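Local coordinates for protein MgGH51 (Meripilus giganteus, PDB 6ZPV) that hydrolyses terminal alpha-L-arabinofuranosyl residues from arabinose-containing polysaccharides and oligosaccharides, as a fungal member of glycoside hydrolase family GH51, at residues Asn8-Val13 with Tyr523-Leu528; Ser15-Leu20 with Gly466-Ser471; Gln395-His400 with Thr423-Gly428; Phe418-Thr423 with Asn470-Phe475. All coordinates share one frame; numbering follows the deposited sequence.

Contact 1. Residues Asn8-Val13 with Tyr523-Leu528; sequences NPSHTV and YLPSTL. With ACT (acetate ion), chain S.
His11 and Tyr523 meet where the beginning of the chain lies against its C-terminal part. The methylene CB of Tyr523 sits over one face of the His11 ring, 3.7 Å from its centroid, a CH-pi contact displaced toward the rim at CE1. The two rings are nearly parallel, with planes 15° apart, but are slid so far that they barely overlap. Tyr523 has CG anti to its backbone N (chi1 -179°), beside its carbonyl carbon. At the edge of its ring Ser10 OG approaches CD2 to 3.4 Å, in the ring plane. Backbone bonds frame this pair: Tyr523 N gives a straight bond to His11 O (2.9 Å), and Ser10 N a more bent one to Tyr523 O (3.0 Å). Proline suits position 9, since Pro9 N faces the methyl Leu524 CD2, in which an N-H would meet no acceptor; Pro9 CG lies alongside the same methyl at 3.9 Å. Pro525 presses its CG on Ser10 OG at 3.6 Å, and Val13 CG2 packs against Tyr523 CB.

Further out, His11 NE2 is hydrogen-bonded to Ser471 OG, which helps to fix the imidazole, and Arg469 touches the Tyr523 side chain. Val13 and Leu524 reach strand 535-541 beyond. The short, weakly bonded strand 11-12 lies at the edge of the antiparallel sheet, beside strand 522-523, in the C-terminal beta domain, an all-beta accessory domain characteristic of GH51 arabinofuranosidases.

Contact 2. Residues Ser15-Leu20 with Gly466-Ser471; sequences STLYGL and GLERNS. With SO4 (sulfate ion), chain R.
Leu17 and Tyr18 bring the loop leading into strand 20-21 against the last turn of helix 454-469. Ahead of them, Ser15 binds a sulfate, probably from the crystallisation liquor, through its N and OG, and Thr16 OG1 is tied to Phe475 O. Leu17 then points toward the helix, its CG anti to the backbone N (chi1 -175°). Its CD2 lies 4.0 Å from Glu468 CG, the two side chains crossing at about a right angle, and 4.1 Å from Ser471 CB. A branched aliphatic group suits this place, since it fills the angle between the helix and the turn that ends it. The same Leu17 lies with CG over the centre of one face of the Tyr18 ring.

Tyr18 sends its phenol across to Glu468, and OH donates to OE2 over 2.8 Å. The carboxylate oxygen lies at the edge of the ring, in its plane, while the hydroxyl comes from above the carboxylate plane, 55° out of it. OE2 also forms a salt bridge with Lys551, and OE1 is bonded to Ser538, so both oxygens of this buried acid have partners. An alanine in place of Glu468 would probably leave the Tyr18 hydroxyl and the Lys551 charge without their mate and open a gap beside Leu17 CD2.

In the turn that ends the helix, Ser471 OG donates to Glu468 O at 2.7 Å, and Asn470 ND2 to Gly466 O at 2.9 Å. With a lysine and two hydroxyl groups gathered round it, the buried carboxylate is likely to stay charged.

Contact 3. Residues Gln395-His400 with Thr423-Gly428; sequences QSYDVH and TTYFEG
Strands 396-403 and 424-432 are parallel neighbours in the eight-stranded sheet of the (beta/alpha)8 barrel, joined through helix 405-410 as a beta-alpha-beta unit. Their short segments run 31° apart, in register from Ser396 beside Thr424 to Asp398 beside Phe426. The regular ladder includes Phe426 N to Tyr397 O (2.9 Å) and Val399 N to Phe426 O (2.8 Å).

On the face bearing Ser396, Thr424, Asp398 and Phe426, Ser396 OG donates to Thr424 OG1 at 2.7 Å and is also bound by Arg378. Asp398 and Phe426 lie side by side pointing the same way, carboxylate and ring planes 25° apart, with Phe426 CD2 3.7 Å from Asp398 CG. CG of Asp398 is anti to its backbone N (chi1 -176°), and OD1 takes the N-H of Gly428 on its syn side at 2.9 Å. Gly428 suits the spot because a side chain would run into OD1. The other oxygen, OD2, is met by His400 NE2 at 2.7 Å from above the carboxylate plane. On the opposite face the tyrosines pack, Tyr397 CB 4.1 Å from Tyr425 CD1, and both hydroxyls bond Trp386.

An alanine in place of Asp398 would probably leave Gly428 N with weak bonds alone, to Val399 O and Phe426 O, and set the His400 ring freer to turn. With ND1 bonded to Glu351 and NE2 to Asp398, the imidazole is held at both nitrogens, which fixes its rotation.

Contact 4. Residues Phe418-Thr423 with Asn470-Phe475; sequences FQRNGT and NSDIVF. With NAG (2-acetamido-2-deoxy-beta-D-glucopyranose), chain B; ACT (acetate ion), chain G.
Two turns approach each other with their backbones well apart, the nearest CA atoms, those of Thr423 and Ile473, being 6.8 Å from one another, so that side chains bridge the gap. Arg420 makes the polar part of the bridge. Its chain bends at chi2 (61°), and the guanidinium grips Asp472 side-on: NE donates to OD2 at 2.9 Å along an almost straight N-H, and NH2 reaches the syn lone pair of OD1 at 2.9 Å. The two flat groups are nearly coplanar, their planes 29° apart. NH2 gives a further bond to Asn470 OD1, on a lone pair in the carbonyl plane, at 2.9 Å. NH1 turns back to Phe418 O at 3.0 Å and also binds Tyr415 O. Arginine suits the place because its planar array of N-H groups can serve all of these acceptors while leaving a face for apolar contact: Ile473 CD1 sits 3.6 Å above the guanidinium plane, over its centre.

This salt-bridged pair ties the loop before strand 424-432 to the turn between helix 454-469 and strand 474-479, thus joining the approaches to the last two strands of the (beta/alpha)8 barrel. Ile473 CD1 also touches Phe418 CB at 3.6 Å, and an acetate, probably from the crystallisation liquor, lies with its methyl over one face of the Phe418 ring.

Farther along the loop the surface is glycosylated. Asn421 ND2 is covalently bonded to C1 of an N-acetylglucosamine, while Asn421 OD1 accepts from Thr423 OG1 at 2.9 Å. Gly422, with its positive phi of 95°, lets the chain turn between them.

How the contacts relate
Contacts 2, 3 and 4 belong to the parallel barrel sheet and its approaches, whereas contact 1 lies at the edge of the C-terminal antiparallel sheet. Contacts 3 and 4 have centres about 9 Å apart, share Thr423 and meet on neighbouring strands 424-432 and 474-479. Contacts 2 and 4 share Asn470 and Ser471, at the end of helix 454-469; their centres are about 11 Å apart. Contacts 1 and 2, with centres about 13 Å apart, touch through His11 and Ser471. Along the chain 8-13 and 15-20 come first, 523-528 last, and contacts 3 and 4 interleave between. Segments some 510 residues apart in sequence are thereby brought together, binding the beta domain to the barrel.

Contact 1. Residues Asn8-Val13 with Tyr523-Leu528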
# COMPACT_ATOMS: atom_id res chain seq x y z
N ASN A 8 -24.67 27.31 -10.35
CA ASN A 8 -23.39 27.82 -10.86
C ASN A 8 -22.23 27.21 -10.09
O ASN A 8 -22.04 27.53 -8.91
CB ASN A 8 -23.33 29.31 -10.74
CG ASN A 8 -24.31 30.02 -11.64
OD1 ASN A 8 -24.59 29.57 -12.76
ND2 ASN A 8 -24.81 31.11 -11.12
N PRO A 9 -21.38 26.38 -10.72
CA PRO A 9 -20.21 25.87 -10.00
C PRO A 9 -19.31 27.02 -9.54
O PRO A 9 -19.18 28.05 -10.21
CB PRO A 9 -19.43 25.08 -11.08
CG PRO A 9 -20.47 24.70 -12.10
CD PRO A 9 -21.52 25.81 -12.05
N SER A 10 -18.61 26.83 -8.40
CA SER A 10 -17.64 27.79 -7.89
C SER A 10 -16.20 27.44 -8.30
O SER A 10 -15.39 28.37 -8.32
CB SER A 10 -17.75 27.94 -6.43
OG SER A 10 -17.57 26.69 -5.77
N HIS A 11 -15.89 26.20 -8.56
CA HIS A 11 -14.52 25.79 -8.88
C HIS A 11 -14.51 24.39 -9.45
O HIS A 11 -15.51 23.66 -9.32
CB HIS A 11 -13.56 25.93 -7.67
CG HIS A 11 -13.81 24.97 -6.59
ND1 HIS A 11 -14.60 25.23 -5.47
CD2 HIS A 11 -13.36 23.72 -6.45
CE1 HIS A 11 -14.55 24.11 -4.69
NE2 HIS A 11 -13.80 23.20 -5.29
N THR A 12 -13.41 24.04 -10.04
CA THR A 12 -13.16 22.68 -10.56
C THR A 12 -12.66 21.80 -9.46
O THR A 12 -11.77 22.19 -8.66
CB THR A 12 -12.15 22.77 -11.72
OG1 THR A 12 -12.71 23.45 -12.85
CG2 THR A 12 -11.68 21.41 -12.19
N VAL A 13 -13.17 20.58 -9.40
CA VAL A 13 -12.72 19.56 -8.44
C VAL A 13 -11.52 18.89 -9.09
O VAL A 13 -11.63 18.37 -10.18
CB VAL A 13 -13.81 18.54 -8.15
CG1 VAL A 13 -13.31 17.54 -7.12
CG2 VAL A 13 -15.08 19.19 -7.66
N TYR A 523 -17.59 21.74 -8.66
CA TYR A 523 -18.14 21.86 -7.30
C TYR A 523 -19.35 22.78 -7.34
O TYR A 523 -19.21 23.92 -7.77
CB TYR A 523 -17.11 22.36 -6.27
CG TYR A 523 -17.71 22.43 -4.89
CD1 TYR A 523 -17.94 21.27 -4.16
CD2 TYR A 523 -18.12 23.64 -4.37
CE1 TYR A 523 -18.59 21.31 -2.94
CE2 TYR A 523 -18.74 23.69 -3.15
CZ TYR A 523 -19.02 22.53 -2.44
OH TYR A 523 -19.68 22.55 -1.24
N LEU A 524 -20.48 22.29 -6.86
CA LEU A 524 -21.73 23.08 -6.81
C LEU A 524 -21.95 23.56 -5.37
O LEU A 524 -22.26 22.76 -4.49
CB LEU A 524 -22.92 22.24 -7.27
CG LEU A 524 -22.92 21.81 -8.71
CD1 LEU A 524 -24.12 20.97 -9.00
CD2 LEU A 524 -22.95 23.02 -9.68
N PRO A 525 -21.81 24.88 -5.11
CA PRO A 525 -22.06 25.35 -3.75
C PRO A 525 -23.50 25.03 -3.32
O PRO A 525 -24.43 24.98 -4.16
CB PRO A 525 -21.84 26.88 -3.81
CG PRO A 525 -21.09 27.11 -5.09
CD PRO A 525 -21.40 25.96 -6.03
N SER A 526 -23.66 24.87 -2.02
CA SER A 526 -24.97 24.58 -1.43
C SER A 526 -25.02 25.25 -0.08
O SER A 526 -23.99 25.69 0.49
CB SER A 526 -25.22 23.08 -1.35
OG SER A 526 -24.26 22.44 -0.50
N THR A 527 -26.22 25.28 0.52
CA THR A 527 -26.35 25.63 1.93
C THR A 527 -25.23 25.01 2.73
O THR A 527 -25.00 23.80 2.60
CB THR A 527 -27.70 25.13 2.43
OG1 THR A 527 -28.76 25.58 1.57
CG2 THR A 527 -27.99 25.51 3.87
N LEU A 528 -24.58 25.77 3.59
CA LEU A 528 -23.50 25.21 4.40
C LEU A 528 -24.03 24.33 5.51
O LEU A 528 -24.97 24.72 6.22
CB LEU A 528 -22.61 26.31 4.97
CG LEU A 528 -21.76 27.08 3.99
CD1 LEU A 528 -21.14 28.32 4.65
CD2 LEU A 528 -20.69 26.25 3.36
C ACT S . -29.03 28.84 2.95
O ACT S . -27.91 29.40 3.48
OXT ACT S . -29.15 28.33 1.76
CH3 ACT S . -30.30 28.68 3.85

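Contact 2. Residues Ser15-Leu20 with Gly466-Ser471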
# COMPACT_ATOMS: atom_id res chain seq x y z
N SER A 15 -8.67 16.39 -10.43
CA SER A 15 -8.68 14.95 -10.75
C SER A 15 -8.02 14.14 -9.65
O SER A 15 -8.39 12.94 -9.53
CB SER A 15 -7.99 14.71 -12.09
OG SER A 15 -6.58 14.82 -12.01
N THR A 16 -7.15 14.72 -8.88
CA THR A 16 -6.35 14.06 -7.85
C THR A 16 -6.99 14.01 -6.48
O THR A 16 -6.33 13.54 -5.55
CB THR A 16 -4.98 14.77 -7.80
OG1 THR A 16 -5.20 16.18 -7.67
CG2 THR A 16 -4.13 14.48 -9.01
N LEU A 17 -8.24 14.44 -6.33
CA LEU A 17 -8.73 14.65 -4.94
C LEU A 17 -8.62 13.39 -4.11
O LEU A 17 -8.25 13.51 -2.92
CB LEU A 17 -10.16 15.17 -4.96
CG LEU A 17 -10.74 15.52 -3.60
CD1 LEU A 17 -9.88 16.49 -2.82
CD2 LEU A 17 -12.14 16.09 -3.77
N TYR A 18 -8.99 12.22 -4.60
CA TYR A 18 -9.02 11.00 -3.79
C TYR A 18 -7.96 10.01 -4.25
O TYR A 18 -7.94 9.68 -5.46
CB TYR A 18 -10.40 10.34 -3.78
CG TYR A 18 -11.49 11.28 -3.31
CD1 TYR A 18 -11.60 11.62 -1.97
CD2 TYR A 18 -12.38 11.85 -4.19
CE1 TYR A 18 -12.58 12.52 -1.53
CE2 TYR A 18 -13.36 12.73 -3.76
CZ TYR A 18 -13.45 13.09 -2.44
OH TYR A 18 -14.43 13.95 -1.98
N GLY A 19 -7.17 9.47 -3.35
CA GLY A 19 -6.14 8.48 -3.73
C GLY A 19 -5.70 7.67 -2.56
O GLY A 19 -6.36 7.67 -1.51
N LEU A 20 -4.57 6.99 -2.71
CA LEU A 20 -4.08 6.00 -1.76
C LEU A 20 -2.74 6.41 -1.17
O LEU A 20 -1.91 7.06 -1.84
CB LEU A 20 -3.89 4.65 -2.46
CG LEU A 20 -5.09 4.12 -3.23
CD1 LEU A 20 -4.77 2.75 -3.78
CD2 LEU A 20 -6.36 4.10 -2.42
N GLY A 466 -15.85 18.37 3.68
CA GLY A 466 -15.11 19.61 3.77
C GLY A 466 -13.90 19.60 2.83
O GLY A 466 -13.59 20.62 2.24
N LEU A 467 -13.18 18.49 2.73
CA LEU A 467 -12.09 18.40 1.74
C LEU A 467 -12.62 18.73 0.34
O LEU A 467 -11.97 19.46 -0.43
CB LEU A 467 -11.44 17.02 1.79
CG LEU A 467 -10.80 16.61 3.11
CD1 LEU A 467 -10.22 15.21 2.98
CD2 LEU A 467 -9.72 17.56 3.56
N GLU A 468 -13.78 18.19 0.02
CA GLU A 468 -14.34 18.39 -1.32
C GLU A 468 -14.83 19.81 -1.51
O GLU A 468 -14.56 20.45 -2.55
CB GLU A 468 -15.44 17.33 -1.59
CG GLU A 468 -15.93 17.29 -3.00
CD GLU A 468 -16.82 16.09 -3.27
OE1 GLU A 468 -18.03 16.20 -3.03
OE2 GLU A 468 -16.27 15.04 -3.72
N ARG A 469 -15.53 20.38 -0.51
CA ARG A 469 -15.93 21.81 -0.62
C ARG A 469 -14.72 22.72 -0.83
O ARG A 469 -14.77 23.69 -1.57
CB ARG A 469 -16.69 22.19 0.66
CG ARG A 469 -17.05 23.68 0.70
CD ARG A 469 -18.01 24.07 1.84
NE ARG A 469 -17.41 23.81 3.16
CZ ARG A 469 -17.67 22.76 3.94
NH1 ARG A 469 -18.59 21.86 3.65
NH2 ARG A 469 -16.95 22.61 5.07
N ASN A 470 -13.63 22.41 -0.09
CA ASN A 470 -12.37 23.21 -0.13
C ASN A 470 -11.39 22.69 -1.17
O ASN A 470 -10.19 23.01 -1.05
CB ASN A 470 -11.78 23.27 1.25
CG ASN A 470 -12.64 24.02 2.24
OD1 ASN A 470 -12.77 25.24 2.09
ND2 ASN A 470 -13.22 23.31 3.20
N SER A 471 -11.87 21.98 -2.19
CA SER A 471 -10.97 21.38 -3.22
C SER A 471 -10.44 22.39 -4.23
O SER A 471 -9.66 21.99 -5.11
CB SER A 471 -11.58 20.17 -3.83
OG SER A 471 -12.79 20.45 -4.54
S SO4 R . -5.77 18.16 -12.05
O1 SO4 R . -5.42 16.93 -11.32
O2 SO4 R . -5.06 18.35 -13.28
O3 SO4 R . -5.43 19.32 -11.14
O4 SO4 R . -7.22 18.15 -12.18

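Contact 3. Residues Gln395-His400 with Thr423-Gly428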
# COMPACT_ATOMS: atom_id res chain seq x y z
N GLN A 395 4.92 25.18 -2.86
CA GLN A 395 3.63 25.23 -3.55
C GLN A 395 2.58 24.36 -2.89
O GLN A 395 1.38 24.61 -3.12
CB GLN A 395 3.82 24.83 -4.99
CG GLN A 395 4.72 25.77 -5.76
CD GLN A 395 4.57 25.46 -7.21
OE1 GLN A 395 5.23 24.54 -7.74
NE2 GLN A 395 3.68 26.22 -7.83
N SER A 396 2.99 23.37 -2.12
CA SER A 396 2.07 22.44 -1.44
C SER A 396 2.66 22.01 -0.11
O SER A 396 3.91 21.90 0.04
CB SER A 396 1.80 21.25 -2.28
OG SER A 396 1.17 21.51 -3.51
N TYR A 397 1.77 21.66 0.81
CA TYR A 397 2.09 21.02 2.09
C TYR A 397 1.27 19.73 2.23
O TYR A 397 0.11 19.69 1.79
CB TYR A 397 1.73 21.90 3.28
CG TYR A 397 2.79 22.92 3.64
CD1 TYR A 397 3.89 22.53 4.40
CD2 TYR A 397 2.75 24.26 3.28
CE1 TYR A 397 4.87 23.40 4.80
CE2 TYR A 397 3.74 25.14 3.65
CZ TYR A 397 4.81 24.73 4.43
OH TYR A 397 5.74 25.62 4.86
N ASP A 398 1.86 18.72 2.88
CA ASP A 398 1.24 17.47 3.27
C ASP A 398 0.84 17.57 4.74
O ASP A 398 1.72 17.78 5.61
CB ASP A 398 2.17 16.28 3.04
CG ASP A 398 1.54 14.92 3.35
OD1 ASP A 398 0.32 14.93 3.70
OD2 ASP A 398 2.26 13.89 3.29
N VAL A 399 -0.45 17.45 5.02
CA VAL A 399 -1.04 17.51 6.38
C VAL A 399 -1.51 16.12 6.77
O VAL A 399 -2.25 15.46 6.01
CB VAL A 399 -2.21 18.52 6.37
CG1 VAL A 399 -2.84 18.64 7.73
CG2 VAL A 399 -1.80 19.86 5.83
N HIS A 400 -1.12 15.65 7.96
CA HIS A 400 -1.53 14.34 8.50
C HIS A 400 -2.36 14.55 9.76
O HIS A 400 -1.97 15.36 10.59
CB HIS A 400 -0.30 13.48 8.88
CG HIS A 400 0.62 13.20 7.73
ND1 HIS A 400 1.84 12.59 7.93
CD2 HIS A 400 0.51 13.43 6.41
CE1 HIS A 400 2.43 12.47 6.75
NE2 HIS A 400 1.66 12.97 5.80
N THR A 423 -1.26 28.29 -2.54
CA THR A 423 -0.79 27.06 -1.91
C THR A 423 -1.87 25.99 -2.03
O THR A 423 -3.04 26.29 -1.83
CB THR A 423 -0.49 27.28 -0.42
OG1 THR A 423 0.17 28.51 -0.22
CG2 THR A 423 0.31 26.12 0.13
N THR A 424 -1.49 24.77 -2.33
CA THR A 424 -2.42 23.66 -2.27
C THR A 424 -1.99 22.69 -1.17
O THR A 424 -0.83 22.63 -0.78
CB THR A 424 -2.57 22.99 -3.64
OG1 THR A 424 -1.31 22.46 -4.04
CG2 THR A 424 -3.14 23.88 -4.69
N TYR A 425 -2.95 21.90 -0.72
CA TYR A 425 -2.81 21.05 0.47
C TYR A 425 -3.15 19.61 0.13
O TYR A 425 -4.18 19.34 -0.55
CB TYR A 425 -3.64 21.60 1.62
CG TYR A 425 -3.17 22.96 2.07
CD1 TYR A 425 -2.14 23.10 2.98
CD2 TYR A 425 -3.63 24.14 1.50
CE1 TYR A 425 -1.63 24.33 3.34
CE2 TYR A 425 -3.14 25.40 1.83
CZ TYR A 425 -2.12 25.49 2.77
OH TYR A 425 -1.60 26.69 3.16
N PHE A 426 -2.31 18.73 0.59
CA PHE A 426 -2.46 17.27 0.42
C PHE A 426 -2.74 16.70 1.81
O PHE A 426 -1.91 16.84 2.72
CB PHE A 426 -1.12 16.73 -0.07
CG PHE A 426 -0.96 15.24 -0.19
CD1 PHE A 426 -2.03 14.42 -0.40
CD2 PHE A 426 0.31 14.66 -0.14
CE1 PHE A 426 -1.87 13.05 -0.58
CE2 PHE A 426 0.50 13.30 -0.32
CZ PHE A 426 -0.61 12.50 -0.56
N GLU A 427 -3.92 16.10 2.04
CA GLU A 427 -4.20 15.42 3.30
C GLU A 427 -3.66 13.99 3.15
O GLU A 427 -4.42 13.05 2.85
CB GLU A 427 -5.69 15.45 3.61
CG GLU A 427 -5.98 15.17 5.07
CD GLU A 427 -5.89 16.36 6.01
OE1 GLU A 427 -5.71 17.50 5.56
OE2 GLU A 427 -6.02 16.13 7.27
N GLY A 428 -2.33 13.86 3.28
CA GLY A 428 -1.67 12.63 2.85
C GLY A 428 -1.83 11.45 3.75
O GLY A 428 -1.54 10.31 3.35

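Contact 4. Residues Phe418-Thr423 with Asn470-Phe475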
# COMPACT_ATOMS: atom_id res chain seq x y z
N PHE A 418 -8.83 28.86 5.48
CA PHE A 418 -7.48 29.02 4.94
C PHE A 418 -7.47 30.10 3.89
O PHE A 418 -8.45 30.32 3.13
CB PHE A 418 -6.95 27.74 4.29
CG PHE A 418 -6.29 26.73 5.21
CD1 PHE A 418 -6.85 26.33 6.43
CD2 PHE A 418 -5.10 26.14 4.83
CE1 PHE A 418 -6.21 25.45 7.26
CE2 PHE A 418 -4.47 25.22 5.66
CZ PHE A 418 -5.02 24.89 6.88
N GLN A 419 -6.35 30.78 3.80
CA GLN A 419 -6.16 31.73 2.68
C GLN A 419 -6.06 30.99 1.36
O GLN A 419 -5.53 29.88 1.31
CB GLN A 419 -4.88 32.53 2.91
CG GLN A 419 -4.84 33.36 4.16
CD GLN A 419 -5.97 34.37 4.23
OE1 GLN A 419 -6.13 35.18 3.32
NE2 GLN A 419 -6.76 34.26 5.30
N ARG A 420 -6.55 31.62 0.31
CA ARG A 420 -6.44 31.22 -1.11
C ARG A 420 -5.29 32.07 -1.69
O ARG A 420 -5.54 33.16 -2.17
CB ARG A 420 -7.78 31.41 -1.82
CG ARG A 420 -8.68 30.20 -1.70
CD ARG A 420 -9.09 29.79 -0.29
NE ARG A 420 -9.97 28.62 -0.42
CZ ARG A 420 -10.41 27.92 0.60
NH1 ARG A 420 -10.15 28.26 1.86
NH2 ARG A 420 -11.16 26.84 0.35
N ASN A 421 -4.05 31.61 -1.49
CA ASN A 421 -2.83 32.39 -1.82
C ASN A 421 -1.89 31.56 -2.69
O ASN A 421 -0.66 31.82 -2.68
CB ASN A 421 -2.22 33.02 -0.56
CG ASN A 421 -1.72 32.04 0.44
OD1 ASN A 421 -1.62 30.79 0.17
ND2 ASN A 421 -1.41 32.61 1.61
N GLY A 422 -2.45 30.57 -3.43
CA GLY A 422 -1.66 29.78 -4.38
C GLY A 422 -1.13 28.48 -3.82
O GLY A 422 -0.55 27.72 -4.60
N THR A 423 -1.26 28.29 -2.54
CA THR A 423 -0.79 27.06 -1.91
C THR A 423 -1.87 25.99 -2.03
O THR A 423 -3.04 26.29 -1.83
CB THR A 423 -0.49 27.28 -0.42
OG1 THR A 423 0.17 28.51 -0.22
CG2 THR A 423 0.31 26.12 0.13
N ASN A 470 -13.63 22.41 -0.09
CA ASN A 470 -12.37 23.21 -0.13
C ASN A 470 -11.39 22.69 -1.17
O ASN A 470 -10.19 23.01 -1.05
CB ASN A 470 -11.78 23.27 1.25
CG ASN A 470 -12.64 24.02 2.24
OD1 ASN A 470 -12.77 25.24 2.09
ND2 ASN A 470 -13.22 23.31 3.20
N SER A 471 -11.87 21.98 -2.19
CA SER A 471 -10.97 21.38 -3.22
C SER A 471 -10.44 22.39 -4.23
O SER A 471 -9.66 21.99 -5.11
CB SER A 471 -11.58 20.17 -3.83
OG SER A 471 -12.79 20.45 -4.54
N ASP A 472 -10.76 23.67 -4.06
CA ASP A 472 -10.00 24.72 -4.74
C ASP A 472 -8.58 24.75 -4.23
O ASP A 472 -7.67 25.09 -5.00
CB ASP A 472 -10.70 26.07 -4.63
CG ASP A 472 -10.93 26.59 -3.22
OD1 ASP A 472 -11.30 25.76 -2.35
OD2 ASP A 472 -10.80 27.81 -3.04
N ILE A 473 -8.35 24.45 -2.95
CA ILE A 473 -7.00 24.43 -2.35
C ILE A 473 -6.59 23.01 -1.92
O ILE A 473 -5.37 22.77 -1.82
CB ILE A 473 -6.84 25.44 -1.20
CG1 ILE A 473 -7.70 25.11 0.01
CG2 ILE A 473 -7.01 26.84 -1.73
CD1 ILE A 473 -7.39 25.94 1.26
N VAL A 474 -7.50 22.11 -1.57
CA VAL A 474 -7.18 20.72 -1.25
C VAL A 474 -7.11 19.95 -2.56
O VAL A 474 -8.15 19.84 -3.25
CB VAL A 474 -8.19 20.09 -0.28
CG1 VAL A 474 -7.81 18.62 -0.05
CG2 VAL A 474 -8.29 20.85 1.02
N PHE A 475 -5.93 19.46 -2.94
CA PHE A 475 -5.80 18.80 -4.23
C PHE A 475 -5.80 17.28 -4.14
O PHE A 475 -5.98 16.62 -5.18
CB PHE A 475 -4.57 19.28 -5.03
CG PHE A 475 -3.24 18.74 -4.63
CD1 PHE A 475 -2.56 19.25 -3.50
CD2 PHE A 475 -2.65 17.69 -5.29
CE1 PHE A 475 -1.31 18.79 -3.14
CE2 PHE A 475 -1.39 17.24 -4.93
CZ PHE A 475 -0.73 17.77 -3.84
C1 NAG B . -0.88 31.97 2.74
C2 NAG B . 0.60 32.39 2.94
C3 NAG B . 1.19 32.05 4.29
C4 NAG B . 0.33 32.32 5.47
C5 NAG B . -1.07 31.79 5.13
C6 NAG B . -2.09 32.18 6.22
C7 NAG B . 1.60 32.58 0.72
C8 NAG B . 2.29 31.86 -0.45
N2 NAG B . 1.42 31.93 1.84
O3 NAG B . 2.50 32.64 4.45
O4 NAG B . 0.70 31.65 6.68
O5 NAG B . -1.60 32.34 3.95
O6 NAG B . -2.06 33.59 6.46
O7 NAG B . 1.29 33.77 0.62
C ACT G . -3.91 29.25 6.12
O ACT G . -4.06 29.72 5.02
OXT ACT G . -4.62 29.62 7.11
CH3 ACT G . -2.75 28.18 6.32